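Local coordinates for 16S rRNA (adenine(1408)-N(1))-methyltransferase (Catenulispora acidiphila, PDB 4X1O), which probably transfers a methyl group from S-adenosyl-L-methionine to N1 of an adenine in 16S ribosomal RNA, a modification linked to aminoglycoside resistance, at residues Leu198-Ala203 against Leu235-Val240; Ala121-Val126 against Pro157-Ile162; Gly163-Arg168 against Ala228-Leu233; Leu51-Thr56 against Trp72-Val77. One frame throughout, in Å; residues are numbered along the deposited sequence.

Contact 1 of 4, residues Leu198-Ala203 against Leu235-Val240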
loop_
_atom_site.group_PDB
_atom_site.type_symbol
_atom_site.label_atom_id
_atom_site.label_comp_id
_atom_site.label_asym_id
_atom_site.label_seq_id
_atom_site.Cartn_x
_atom_site.Cartn_y
_atom_site.Cartn_z
ATOM N N LEU A 198 15.121 0.927 10.767
ATOM C CA LEU A 198 14.090 1.946 10.680
ATOM C C LEU A 198 12.775 1.492 11.296
ATOM O O LEU A 198 11.758 2.158 11.156
ATOM C CB LEU A 198 13.899 2.359 9.223
ATOM C CG LEU A 198 15.105 3.201 8.774
ATOM C CD1 LEU A 198 15.077 3.473 7.284
ATOM C CD2 LEU A 198 15.155 4.512 9.552
ATOM N N GLY A 199 12.802 0.375 12.010
ATOM C CA GLY A 199 11.634 -0.034 12.767
ATOM C C GLY A 199 10.743 -1.088 12.131
ATOM O O GLY A 199 9.588 -1.230 12.514
ATOM N N TRP A 200 11.277 -1.830 11.172
ATOM C CA TRP A 200 10.567 -2.954 10.578
ATOM C C TRP A 200 11.345 -4.244 10.756
ATOM O O TRP A 200 12.351 -4.476 10.073
ATOM C CB TRP A 200 10.314 -2.731 9.090
ATOM C CG TRP A 200 9.306 -1.648 8.774
ATOM C CD1 TRP A 200 9.545 -0.474 8.121
ATOM C CD2 TRP A 200 7.912 -1.671 9.073
ATOM N NE1 TRP A 200 8.380 0.244 7.998
ATOM C CE2 TRP A 200 7.359 -0.467 8.574
ATOM C CE3 TRP A 200 7.071 -2.587 9.717
ATOM C CZ2 TRP A 200 6.009 -0.164 8.689
ATOM C CZ3 TRP A 200 5.715 -2.283 9.835
ATOM C CH2 TRP A 200 5.201 -1.071 9.322
ATOM N N GLN A 201 10.882 -5.078 11.674
ATOM C CA GLN A 201 11.566 -6.346 11.945
ATOM C C GLN A 201 11.039 -7.376 10.943
ATOM O O GLN A 201 9.876 -7.766 10.996
ATOM C CB GLN A 201 11.329 -6.783 13.388
ATOM C CG GLN A 201 12.223 -7.946 13.859
ATOM C CD GLN A 201 13.643 -7.487 14.136
ATOM O OE1 GLN A 201 13.866 -6.532 14.893
ATOM N NE2 GLN A 201 14.617 -8.153 13.518
ATOM N N VAL A 202 11.892 -7.800 10.015
ATOM C CA VAL A 202 11.446 -8.704 8.952
ATOM C C VAL A 202 11.088 -10.092 9.504
ATOM O O VAL A 202 11.829 -10.666 10.302
ATOM C CB VAL A 202 12.530 -8.814 7.859
ATOM C CG1 VAL A 202 12.164 -9.888 6.823
ATOM C CG2 VAL A 202 12.695 -7.453 7.156
ATOM N N ALA A 203 9.950 -10.630 9.076
ATOM C CA ALA A 203 9.489 -11.934 9.561
ATOM C C ALA A 203 9.579 -13.035 8.508
ATOM O O ALA A 203 9.791 -14.211 8.837
ATOM C CB ALA A 203 8.053 -11.823 10.064
ATOM N N LEU A 235 7.311 -9.777 1.172
ATOM C CA LEU A 235 8.048 -9.505 2.391
ATOM C C LEU A 235 7.066 -9.154 3.478
ATOM O O LEU A 235 6.169 -8.350 3.254
ATOM C CB LEU A 235 9.035 -8.357 2.195
ATOM C CG LEU A 235 9.964 -8.000 3.361
ATOM C CD1 LEU A 235 11.280 -7.486 2.809
ATOM C CD2 LEU A 235 9.344 -6.964 4.306
ATOM N N ARG A 236 7.240 -9.755 4.646
ATOM C CA ARG A 236 6.443 -9.380 5.804
ATOM C C ARG A 236 7.363 -8.912 6.914
ATOM O O ARG A 236 8.416 -9.515 7.156
ATOM C CB ARG A 236 5.585 -10.557 6.278
ATOM C CG ARG A 236 4.628 -10.188 7.418
ATOM C CD ARG A 236 3.710 -11.348 7.821
ATOM N NE ARG A 236 4.401 -12.369 8.604
ATOM C CZ ARG A 236 4.708 -13.580 8.149
ATOM N NH1 ARG A 236 4.379 -13.925 6.912
ATOM N NH2 ARG A 236 5.340 -14.448 8.930
ATOM N N ALA A 237 6.968 -7.836 7.577
ATOM C CA ALA A 237 7.708 -7.284 8.702
ATOM C C ALA A 237 6.732 -6.834 9.776
ATOM O O ALA A 237 5.515 -6.789 9.554
ATOM C CB ALA A 237 8.580 -6.114 8.256
ATOM N N VAL A 238 7.265 -6.537 10.949
ATOM C CA VAL A 238 6.451 -6.072 12.057
ATOM C C VAL A 238 7.014 -4.750 12.571
ATOM O O VAL A 238 8.228 -4.585 12.716
ATOM C CB VAL A 238 6.413 -7.112 13.186
ATOM C CG1 VAL A 238 5.783 -6.522 14.438
ATOM C CG2 VAL A 238 5.669 -8.362 12.707
ATOM N N ALA A 239 6.132 -3.795 12.840
ATOM C CA ALA A 239 6.543 -2.494 13.358
ATOM C C ALA A 239 7.121 -2.587 14.771
ATOM O O ALA A 239 6.453 -3.057 15.698
ATOM C CB ALA A 239 5.346 -1.509 13.343
ATOM N N VAL A 240 8.378 -2.160 14.901
ATOM C CA VAL A 240 9.110 -2.164 16.159
ATOM C C VAL A 240 9.789 -0.802 16.338
ATOM O O VAL A 240 9.744 0.056 15.454
ATOM C CB VAL A 240 10.178 -3.326 16.206
ATOM C CG1 VAL A 240 9.494 -4.709 16.194
ATOM C CG2 VAL A 240 11.157 -3.213 15.049
#
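Gly199 O takes one hydrogen bond, a nearly straight one of 2.8 Å from Val240 N, and a weaker C-H contact from Ala239 CA, which lies 3.4 Å from the same Gly199 O. The short strand segments run antiparallel, with 139° between their N-to-C directions. Further along, Gln201 and Val238 form a hydrogen-bonded antiparallel pair, exchanging two N-H···O bonds of 2.9 Å between Gln201 N and Val238 O and between Val238 N and Gln201 O. The shortest bond, 2.7 Å, joins Ala203 N to Arg236 O.

Trp200, Val202, Ala237 and Ala239 share one face. With CG of Trp200 anti to the carbonyl carbon (chi1 -69°), its six-membered ring comes obliquely against the neighbouring strand: Trp200 CZ3 is 3.6 Å from Ala239 CB, and Trp200 CB meets Ala237 CB at 3.9 Å. Small alanines thus make a seat for a large indole. Gln201 and Val238 point to the other face, where Gln201 CB also touches Val240 CG1.

Gly199, with positive phi, is the C-prime residue of a Schellman motif that ends helix 191-197 and turns the chain into the edge strand. Leu195 of that helix packs on Trp200 and Val202, while helix 142-151 supplies Arg149 beside Trp200 and Ala239 and accepts a weak hydrogen bond from Trp200 NE1 at Leu145 O.

Contact 2 of 4, residues Ala121-Val126 against Pro157-Ile162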
loop_
_atom_site.group_PDB
_atom_site.type_symbol
_atom_site.label_atom_id
_atom_site.label_comp_id
_atom_site.label_asym_id
_atom_site.label_seq_id
_atom_site.Cartn_x
_atom_site.Cartn_y
_atom_site.Cartn_z
ATOM N N ALA A 121 -2.107 3.073 11.620
ATOM C CA ALA A 121 -2.395 1.821 10.910
ATOM C C ALA A 121 -2.181 0.572 11.771
ATOM O O ALA A 121 -1.143 0.423 12.422
ATOM C CB ALA A 121 -1.552 1.739 9.656
ATOM N N ASP A 122 -3.169 -0.325 11.769
ATOM C CA ASP A 122 -2.996 -1.665 12.331
ATOM C C ASP A 122 -2.255 -2.586 11.376
ATOM O O ASP A 122 -1.772 -3.644 11.774
ATOM C CB ASP A 122 -4.351 -2.291 12.659
ATOM C CG ASP A 122 -5.083 -1.555 13.758
ATOM O OD1 ASP A 122 -4.514 -1.405 14.859
ATOM O OD2 ASP A 122 -6.227 -1.134 13.514
ATOM N N GLU A 123 -2.210 -2.210 10.109
ATOM C CA GLU A 123 -1.560 -3.012 9.075
ATOM C C GLU A 123 -1.225 -2.111 7.922
ATOM O O GLU A 123 -2.027 -1.247 7.568
ATOM C CB GLU A 123 -2.475 -4.144 8.616
ATOM C CG GLU A 123 -1.896 -5.050 7.566
ATOM C CD GLU A 123 -2.809 -6.246 7.309
ATOM O OE1 GLU A 123 -3.973 -6.223 7.767
ATOM O OE2 GLU A 123 -2.364 -7.212 6.666
ATOM N N VAL A 124 -0.045 -2.297 7.336
ATOM C CA VAL A 124 0.369 -1.473 6.206
ATOM C C VAL A 124 0.623 -2.390 5.036
ATOM O O VAL A 124 1.320 -3.393 5.173
ATOM C CB VAL A 124 1.626 -0.656 6.525
ATOM C CG1 VAL A 124 2.089 0.137 5.294
ATOM C CG2 VAL A 124 1.366 0.247 7.745
ATOM N N MET A 125 0.040 -2.083 3.889
ATOM C CA MET A 125 0.235 -2.935 2.723
ATOM C C MET A 125 0.829 -2.138 1.591
ATOM O O MET A 125 0.327 -1.060 1.257
ATOM C CB MET A 125 -1.089 -3.568 2.264
ATOM C CG MET A 125 -1.653 -4.600 3.237
ATOM S SD MET A 125 -3.087 -5.398 2.451
ATOM C CE MET A 125 -2.374 -6.975 1.982
ATOM N N VAL A 126 1.899 -2.665 1.000
ATOM C CA VAL A 126 2.490 -2.052 -0.187
ATOM C C VAL A 126 2.340 -3.033 -1.330
ATOM O O VAL A 126 3.114 -3.970 -1.454
ATOM C CB VAL A 126 3.971 -1.692 0.047
ATOM C CG1 VAL A 126 4.599 -1.088 -1.211
ATOM C CG2 VAL A 126 4.106 -0.734 1.235
ATOM N N PRO A 157 1.718 -5.290 11.168
ATOM C CA PRO A 157 2.457 -5.949 10.089
ATOM C C PRO A 157 2.587 -5.045 8.875
ATOM O O PRO A 157 1.715 -4.214 8.588
ATOM C CB PRO A 157 1.600 -7.175 9.740
ATOM C CG PRO A 157 0.451 -7.170 10.681
ATOM C CD PRO A 157 0.352 -5.820 11.310
ATOM N N LEU A 158 3.712 -5.193 8.191
ATOM C CA LEU A 158 3.902 -4.590 6.892
ATOM C C LEU A 158 3.972 -5.717 5.886
ATOM O O LEU A 158 4.694 -6.681 6.090
ATOM C CB LEU A 158 5.161 -3.749 6.847
ATOM C CG LEU A 158 5.687 -3.377 5.458
ATOM C CD1 LEU A 158 4.846 -2.288 4.794
ATOM C CD2 LEU A 158 7.129 -2.933 5.587
ATOM N N GLU A 159 3.200 -5.621 4.814
ATOM C CA GLU A 159 3.237 -6.658 3.785
ATOM C C GLU A 159 3.596 -5.963 2.492
ATOM O O GLU A 159 2.914 -5.025 2.093
ATOM C CB GLU A 159 1.901 -7.383 3.645
ATOM C CG GLU A 159 1.603 -8.368 4.761
ATOM C CD GLU A 159 0.409 -7.950 5.585
ATOM O OE1 GLU A 159 -0.067 -6.810 5.394
ATOM O OE2 GLU A 159 -0.057 -8.759 6.417
ATOM N N ILE A 160 4.686 -6.389 1.861
ATOM C CA ILE A 160 5.098 -5.811 0.589
ATOM C C ILE A 160 4.987 -6.898 -0.460
ATOM O O ILE A 160 5.423 -8.027 -0.229
ATOM C CB ILE A 160 6.533 -5.272 0.635
ATOM C CG1 ILE A 160 6.663 -4.160 1.674
ATOM C CG2 ILE A 160 6.971 -4.769 -0.738
ATOM C CD1 ILE A 160 8.120 -3.787 1.933
ATOM N N SER A 161 4.387 -6.570 -1.598
ATOM C CA SER A 161 4.206 -7.547 -2.666
ATOM C C SER A 161 4.694 -6.935 -3.953
ATOM O O SER A 161 4.118 -5.955 -4.448
ATOM C CB SER A 161 2.735 -7.970 -2.805
ATOM O OG SER A 161 2.325 -8.809 -1.737
ATOM N N ILE A 162 5.769 -7.489 -4.495
ATOM C CA ILE A 162 6.338 -6.956 -5.728
ATOM C C ILE A 162 6.305 -8.027 -6.814
ATOM O O ILE A 162 6.845 -9.108 -6.635
ATOM C CB ILE A 162 7.792 -6.472 -5.506
ATOM C CG1 ILE A 162 7.845 -5.350 -4.460
ATOM C CG2 ILE A 162 8.423 -6.000 -6.819
ATOM C CD1 ILE A 162 9.237 -5.072 -3.952
#
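Val124 pairs with Leu158 and Val126 with Ile160, their side chains on one face of two neighbouring parallel strands whose axes diverge by only 10°. The backbone bonds run as in any parallel pair, alternating from one strand to the other: Val124 N to Pro157 O, Glu159 N to Val124 O, Val126 N to Glu159 O at 2.8 Å, and Ser161 N to Val126 O.

Apolar contacts fill that face. Leu158 CD1 reaches Val124 CG1 at 3.7 Å and Val126 CG2 at 4.0 Å, bridging two valines of the other strand, while Val126 CB lies 4.0 Å from Ile160 CG1.

On the opposite face lie Met125 and Glu159, and the carboxylate of Glu123 meets that of Glu159. Glu123 extends its chain straight, with CG anti to the backbone N (chi1 -179°), whereas Glu159 bends at chi2 and swings across it. The two side chains meet at about a right angle, their carboxylate planes 51° apart, and Glu123 OE2 lies 2.7 Å from Glu159 OE1. Met125 CG approaches that same Glu159 OE1 at 3.5 Å.

Arg49 forms a salt bridge with Glu123 OE1, which would offset part of the negative charge. Two carboxylate oxygens this close nevertheless suggest that one of the acids holds a proton, probably with a raised pKa.

Contact 3 of 4, residues Gly163-Arg168 against Ala228-Leu233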
loop_
_atom_site.group_PDB
_atom_site.type_symbol
_atom_site.label_atom_id
_atom_site.label_comp_id
_atom_site.label_asym_id
_atom_site.label_seq_id
_atom_site.Cartn_x
_atom_site.Cartn_y
_atom_site.Cartn_z
ATOM N N GLY A 163 5.665 -7.740 -7.940
ATOM C CA GLY A 163 5.694 -8.681 -9.050
ATOM C C GLY A 163 7.075 -8.726 -9.680
ATOM O O GLY A 163 7.663 -7.693 -9.969
ATOM N N THR A 164 7.602 -9.927 -9.897
ATOM C CA THR A 164 8.980 -10.053 -10.359
ATOM C C THR A 164 9.131 -9.840 -11.860
ATOM O O THR A 164 10.254 -9.750 -12.368
ATOM C CB THR A 164 9.556 -11.428 -10.005
ATOM O OG1 THR A 164 8.749 -12.436 -10.612
ATOM C CG2 THR A 164 9.564 -11.626 -8.493
ATOM N N SER A 165 8.016 -9.747 -12.577
ATOM C CA SER A 165 8.087 -9.527 -14.015
ATOM C C SER A 165 8.683 -8.162 -14.342
ATOM O O SER A 165 9.087 -7.917 -15.475
ATOM C CB SER A 165 6.706 -9.661 -14.659
ATOM O OG SER A 165 5.839 -8.635 -14.214
ATOM N N ILE A 166 8.760 -7.275 -13.351
ATOM C CA ILE A 166 9.379 -5.967 -13.582
ATOM C C ILE A 166 10.877 -6.094 -13.864
ATOM O O ILE A 166 11.494 -5.172 -14.374
ATOM C CB ILE A 166 9.184 -5.006 -12.392
ATOM C CG1 ILE A 166 9.853 -5.557 -11.130
ATOM C CG2 ILE A 166 7.702 -4.718 -12.163
ATOM C CD1 ILE A 166 9.767 -4.607 -9.934
ATOM N N TRP A 167 11.474 -7.237 -13.542
ATOM C CA TRP A 167 12.896 -7.383 -13.829
ATOM C C TRP A 167 13.136 -8.116 -15.140
ATOM O O TRP A 167 14.273 -8.474 -15.467
ATOM C CB TRP A 167 13.602 -8.055 -12.650
ATOM C CG TRP A 167 14.197 -7.020 -11.731
ATOM C CD1 TRP A 167 15.180 -6.121 -12.045
ATOM C CD2 TRP A 167 13.792 -6.710 -10.401
ATOM N NE1 TRP A 167 15.443 -5.305 -10.976
ATOM C CE2 TRP A 167 14.601 -5.642 -9.955
ATOM C CE3 TRP A 167 12.836 -7.238 -9.532
ATOM C CZ2 TRP A 167 14.485 -5.101 -8.681
ATOM C CZ3 TRP A 167 12.726 -6.696 -8.267
ATOM C CH2 TRP A 167 13.544 -5.642 -7.854
ATOM N N ARG A 168 12.070 -8.290 -15.919
ATOM C CA ARG A 168 12.209 -8.784 -17.283
ATOM C C ARG A 168 12.004 -7.616 -18.234
ATOM O O ARG A 168 11.171 -6.751 -17.977
ATOM C CB ARG A 168 11.212 -9.909 -17.561
ATOM C CG ARG A 168 11.362 -11.084 -16.608
ATOM C CD ARG A 168 12.710 -11.768 -16.791
ATOM N NE ARG A 168 13.240 -12.290 -15.535
ATOM C CZ ARG A 168 14.496 -12.129 -15.128
ATOM N NH1 ARG A 168 15.361 -11.465 -15.885
ATOM N NH2 ARG A 168 14.891 -12.638 -13.970
ATOM N N ALA A 228 -5.166 -14.193 -14.618
ATOM C CA ALA A 228 -3.811 -13.645 -14.690
ATOM C C ALA A 228 -3.041 -13.888 -13.393
ATOM O O ALA A 228 -3.526 -13.600 -12.298
ATOM C CB ALA A 228 -3.851 -12.157 -15.003
ATOM N N THR A 229 -1.838 -14.434 -13.514
ATOM C CA THR A 229 -1.020 -14.649 -12.336
ATOM C C THR A 229 0.376 -14.109 -12.559
ATOM O O THR A 229 0.783 -13.865 -13.696
ATOM C CB THR A 229 -0.901 -16.145 -11.948
ATOM O OG1 THR A 229 -0.106 -16.835 -12.921
ATOM C CG2 THR A 229 -2.256 -16.804 -11.831
ATOM N N GLU A 230 1.114 -13.973 -11.467
ATOM C CA GLU A 230 2.498 -13.558 -11.532
ATOM C C GLU A 230 3.245 -14.095 -10.326
ATOM O O GLU A 230 2.647 -14.398 -9.294
ATOM C CB GLU A 230 2.605 -12.032 -11.583
ATOM C CG GLU A 230 4.012 -11.523 -11.855
ATOM C CD GLU A 230 4.074 -10.026 -12.017
ATOM O OE1 GLU A 230 3.012 -9.390 -12.166
ATOM O OE2 GLU A 230 5.193 -9.488 -12.000
ATOM N N THR A 231 4.556 -14.245 -10.468
ATOM C CA THR A 231 5.376 -14.544 -9.316
ATOM C C THR A 231 5.574 -13.271 -8.522
ATOM O O THR A 231 5.967 -12.241 -9.071
ATOM C CB THR A 231 6.734 -15.106 -9.724
ATOM O OG1 THR A 231 6.537 -16.313 -10.472
ATOM C CG2 THR A 231 7.555 -15.411 -8.490
ATOM N N VAL A 232 5.297 -13.340 -7.230
ATOM C CA VAL A 232 5.398 -12.179 -6.372
ATOM C C VAL A 232 6.476 -12.374 -5.332
ATOM O O VAL A 232 6.538 -13.425 -4.706
ATOM C CB VAL A 232 4.042 -11.897 -5.690
ATOM C CG1 VAL A 232 4.178 -10.847 -4.578
ATOM C CG2 VAL A 232 3.037 -11.466 -6.737
ATOM N N LEU A 233 7.321 -11.363 -5.158
ATOM C CA LEU A 233 8.233 -11.330 -4.022
ATOM C C LEU A 233 7.461 -10.745 -2.856
ATOM O O LEU A 233 6.963 -9.622 -2.928
ATOM C CB LEU A 233 9.475 -10.503 -4.325
ATOM C CG LEU A 233 10.460 -10.295 -3.178
ATOM C CD1 LEU A 233 11.079 -11.608 -2.747
ATOM C CD2 LEU A 233 11.536 -9.294 -3.587
#
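Glu230 reaches across to Ser165 with a fully extended chain, CG anti to its own N (chi1 -172°), and its carboxylate oxygen OE2 is held by the backbone of that residue. Ser165 N donates a bond of 2.9 Å to Glu230 OE2, arriving on the anti side and 16° out of the carboxylate plane. The hydroxyl Ser165 OG lies implausibly close to Glu230 OE2, at 2.5 Å, so a second bond from it is doubtful. With chi1 of 66°, OG of Ser165 is folded back between the backbone N and the carbonyl carbon, on the side of the acid. The carboxylate thereby sits at the start of the 3-10 segment 164-166, where the amide dipoles would probably welcome a negative charge.

Thr231 contributes its carbonyl. Thr164 N bonds to Thr231 O at 3.0 Å, almost straight, and Gly163 CA adds a C-H contact to the same oxygen at 3.6 Å. Thr164 OG1 lies 3.2 Å from the same Thr231 O, where it may donate too, though another acceptor competes for its proton.

Val232 pairs with Gly163 as an antiparallel non-hydrogen-bonded couple, their CA atoms 4.4 Å apart, the last pairing before the chain leaves strand 157-163.

Leu233 meets the methyl of the threonine: Thr164 CG2 is 4.3 Å from Leu233 CB.

Around this corner, Leu207 of strand 200-212 packs on both Thr164 and Leu233. Past the 3-10 segment, Trp167 NE1 is bonded to Leu178 O, and on helix 131-139 Ile166 packs on Leu134 and Trp167 on Val138.

Contact 4 of 4, residues Leu51-Thr56 against Trp72-Val77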
loop_
_atom_site.group_PDB
_atom_site.type_symbol
_atom_site.label_atom_id
_atom_site.label_comp_id
_atom_site.label_asym_id
_atom_site.label_seq_id
_atom_site.Cartn_x
_atom_site.Cartn_y
_atom_site.Cartn_z
ATOM N N LEU A 51 -6.466 -0.227 7.967
ATOM C CA LEU A 51 -5.525 -0.717 6.974
ATOM C C LEU A 51 -5.067 0.433 6.120
ATOM O O LEU A 51 -5.893 1.181 5.590
ATOM C CB LEU A 51 -6.179 -1.792 6.109
ATOM C CG LEU A 51 -5.414 -2.313 4.895
ATOM C CD1 LEU A 51 -4.176 -3.064 5.335
ATOM C CD2 LEU A 51 -6.319 -3.205 4.063
ATOM N N VAL A 52 -3.758 0.601 6.005
ATOM C CA VAL A 52 -3.262 1.641 5.120
ATOM C C VAL A 52 -2.579 0.968 3.932
ATOM O O VAL A 52 -1.625 0.212 4.106
ATOM C CB VAL A 52 -2.311 2.609 5.836
ATOM C CG1 VAL A 52 -1.688 3.585 4.821
ATOM C CG2 VAL A 52 -3.077 3.392 6.907
ATOM N N ASP A 53 -3.133 1.214 2.744
ATOM C CA ASP A 53 -2.552 0.787 1.478
ATOM C C ASP A 53 -1.729 1.911 0.914
ATOM O O ASP A 53 -2.268 2.933 0.503
ATOM C CB ASP A 53 -3.612 0.402 0.459
ATOM C CG ASP A 53 -4.419 -0.792 0.876
ATOM O OD1 ASP A 53 -3.861 -1.732 1.476
ATOM O OD2 ASP A 53 -5.623 -0.780 0.588
ATOM N N VAL A 54 -0.415 1.730 0.867
ATOM C CA VAL A 54 0.442 2.781 0.351
ATOM C C VAL A 54 0.734 2.467 -1.105
ATOM O O VAL A 54 1.233 1.390 -1.417
ATOM C CB VAL A 54 1.746 2.898 1.153
ATOM C CG1 VAL A 54 2.599 4.035 0.604
ATOM C CG2 VAL A 54 1.433 3.127 2.638
ATOM N N GLY A 55 0.427 3.402 -1.997
ATOM C CA GLY A 55 0.428 3.094 -3.416
ATOM C C GLY A 55 -0.835 2.302 -3.717
ATOM O O GLY A 55 -1.055 1.226 -3.165
ATOM N N THR A 56 -1.685 2.834 -4.582
ATOM C CA THR A 56 -3.012 2.256 -4.756
ATOM C C THR A 56 -3.303 1.859 -6.200
ATOM O O THR A 56 -4.235 1.103 -6.459
ATOM C CB THR A 56 -4.094 3.235 -4.296
ATOM O OG1 THR A 56 -3.936 4.472 -5.000
ATOM C CG2 THR A 56 -3.966 3.499 -2.804
ATOM N N TRP A 72 -13.423 -2.664 8.568
ATOM C CA TRP A 72 -12.078 -2.085 8.419
ATOM C C TRP A 72 -12.158 -0.668 7.888
ATOM O O TRP A 72 -12.941 -0.389 6.984
ATOM C CB TRP A 72 -11.190 -2.878 7.453
ATOM C CG TRP A 72 -10.826 -4.262 7.880
ATOM C CD1 TRP A 72 -11.172 -4.892 9.035
ATOM C CD2 TRP A 72 -10.035 -5.194 7.129
ATOM N NE1 TRP A 72 -10.646 -6.168 9.051
ATOM C CE2 TRP A 72 -9.948 -6.374 7.888
ATOM C CE3 TRP A 72 -9.398 -5.138 5.885
ATOM C CZ2 TRP A 72 -9.237 -7.495 7.446
ATOM C CZ3 TRP A 72 -8.695 -6.256 5.443
ATOM C CH2 TRP A 72 -8.628 -7.415 6.224
ATOM N N LEU A 73 -11.324 0.217 8.424
ATOM C CA LEU A 73 -11.125 1.513 7.793
ATOM C C LEU A 73 -9.959 1.339 6.817
ATOM O O LEU A 73 -8.850 1.029 7.232
ATOM C CB LEU A 73 -10.827 2.584 8.836
ATOM C CG LEU A 73 -10.742 4.022 8.310
ATOM C CD1 LEU A 73 -12.070 4.462 7.707
ATOM C CD2 LEU A 73 -10.338 4.958 9.445
ATOM N N VAL A 74 -10.232 1.479 5.524
ATOM C CA VAL A 74 -9.242 1.203 4.500
ATOM C C VAL A 74 -8.775 2.535 3.957
ATOM O O VAL A 74 -9.556 3.276 3.381
ATOM C CB VAL A 74 -9.818 0.329 3.369
ATOM C CG1 VAL A 74 -8.778 0.136 2.254
ATOM C CG2 VAL A 74 -10.291 -1.010 3.928
ATOM N N VAL A 75 -7.505 2.846 4.162
ATOM C CA VAL A 75 -6.974 4.151 3.790
ATOM C C VAL A 75 -5.987 3.979 2.663
ATOM O O VAL A 75 -4.944 3.382 2.867
ATOM C CB VAL A 75 -6.265 4.828 4.978
ATOM C CG1 VAL A 75 -5.828 6.233 4.616
ATOM C CG2 VAL A 75 -7.198 4.829 6.182
ATOM N N GLY A 76 -6.309 4.500 1.482
ATOM C CA GLY A 76 -5.392 4.402 0.367
ATOM C C GLY A 76 -4.612 5.691 0.244
ATOM O O GLY A 76 -5.195 6.769 0.225
ATOM N N VAL A 77 -3.291 5.590 0.178
ATOM C CA VAL A 77 -2.446 6.769 0.154
ATOM C C VAL A 77 -1.613 6.770 -1.104
ATOM O O VAL A 77 -0.772 5.906 -1.280
ATOM C CB VAL A 77 -1.498 6.839 1.374
ATOM C CG1 VAL A 77 -0.800 8.189 1.413
ATOM C CG2 VAL A 77 -2.262 6.597 2.671
#
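Leu51 lays its CD2 methyl obliquely against the six-membered ring of Trp72, 4.1 Å from Trp72 CE3. On the same side of the sheet follow Asp53 and Val74, where the carboxylate oxygen Asp53 OD2 comes within 3.7 Å of Val74 CG1. The other side is all branched aliphatic: Val52 and Val75 lie side by side pointing the same way, and Val52 CG1 crosses over to Val77 CG2 at 3.7 Å. Placing CG1 anti to the backbone N (chi1 173°) is what carries that methyl of Val52 on toward Val77 while its CG2 rests near Val75 CB.

The two parallel strands belong to a beta-alpha-beta unit, strand 49-54, helix 60-68 and strand 72-78, at the heart of the class I methyltransferase fold. Ala62 and Gln65 of the helix cover the Leu51, Asp53 and Val74 face, while Trp40 of helix 37-46 packs on Val75 from the other.

Five backbone bonds join the strands, from Leu51 N to Leu73 O at one end to Gly55 N bonding Val77 O (2.9 Å) at the other; the shortest, 2.7 Å, runs from Val75 N to Leu51 O. Gly55, with phi of 76°, then turns the chain into the loop after strand 49-54, which in class I methyltransferases usually borders the cofactor. Beyond it Thr56 CG2 settles on Gly76 CA at 3.6 Å, and Thr56 N is hydrogen-bonded to Asp78 OD2, a carboxylate of a residue that binds S-adenosyl-L-methionine.

In the fold
All four contacts reach one seven-stranded mixed sheet of strand order 3-2-1-4-5-7-6, the class I methyltransferase arrangement. Contacts 4 and 2, centres about 9 Å apart, are probably hydrogen-bonded through Met125 N and Val52 O (2.8 Å), as are contacts 2 and 1 through Leu158 N and Ala237 O (2.8 Å) and contacts 2 and 3 through Leu233 N and Ile162 O (2.7 Å). Contacts 1 and 3 share strand 229-239. The cofactor site, empty in this chain, borders contacts 4 and 2: Gly55 lies about 3 Å from the Asp78 side chain, and the side chains of Val54 and Ile110, and of Val126 and Leu133, approach to about 4 Å. In contact 3 the side chain of Glu230 is about 7 Å from that of Ser217, which binds S-adenosyl-L-homocysteine.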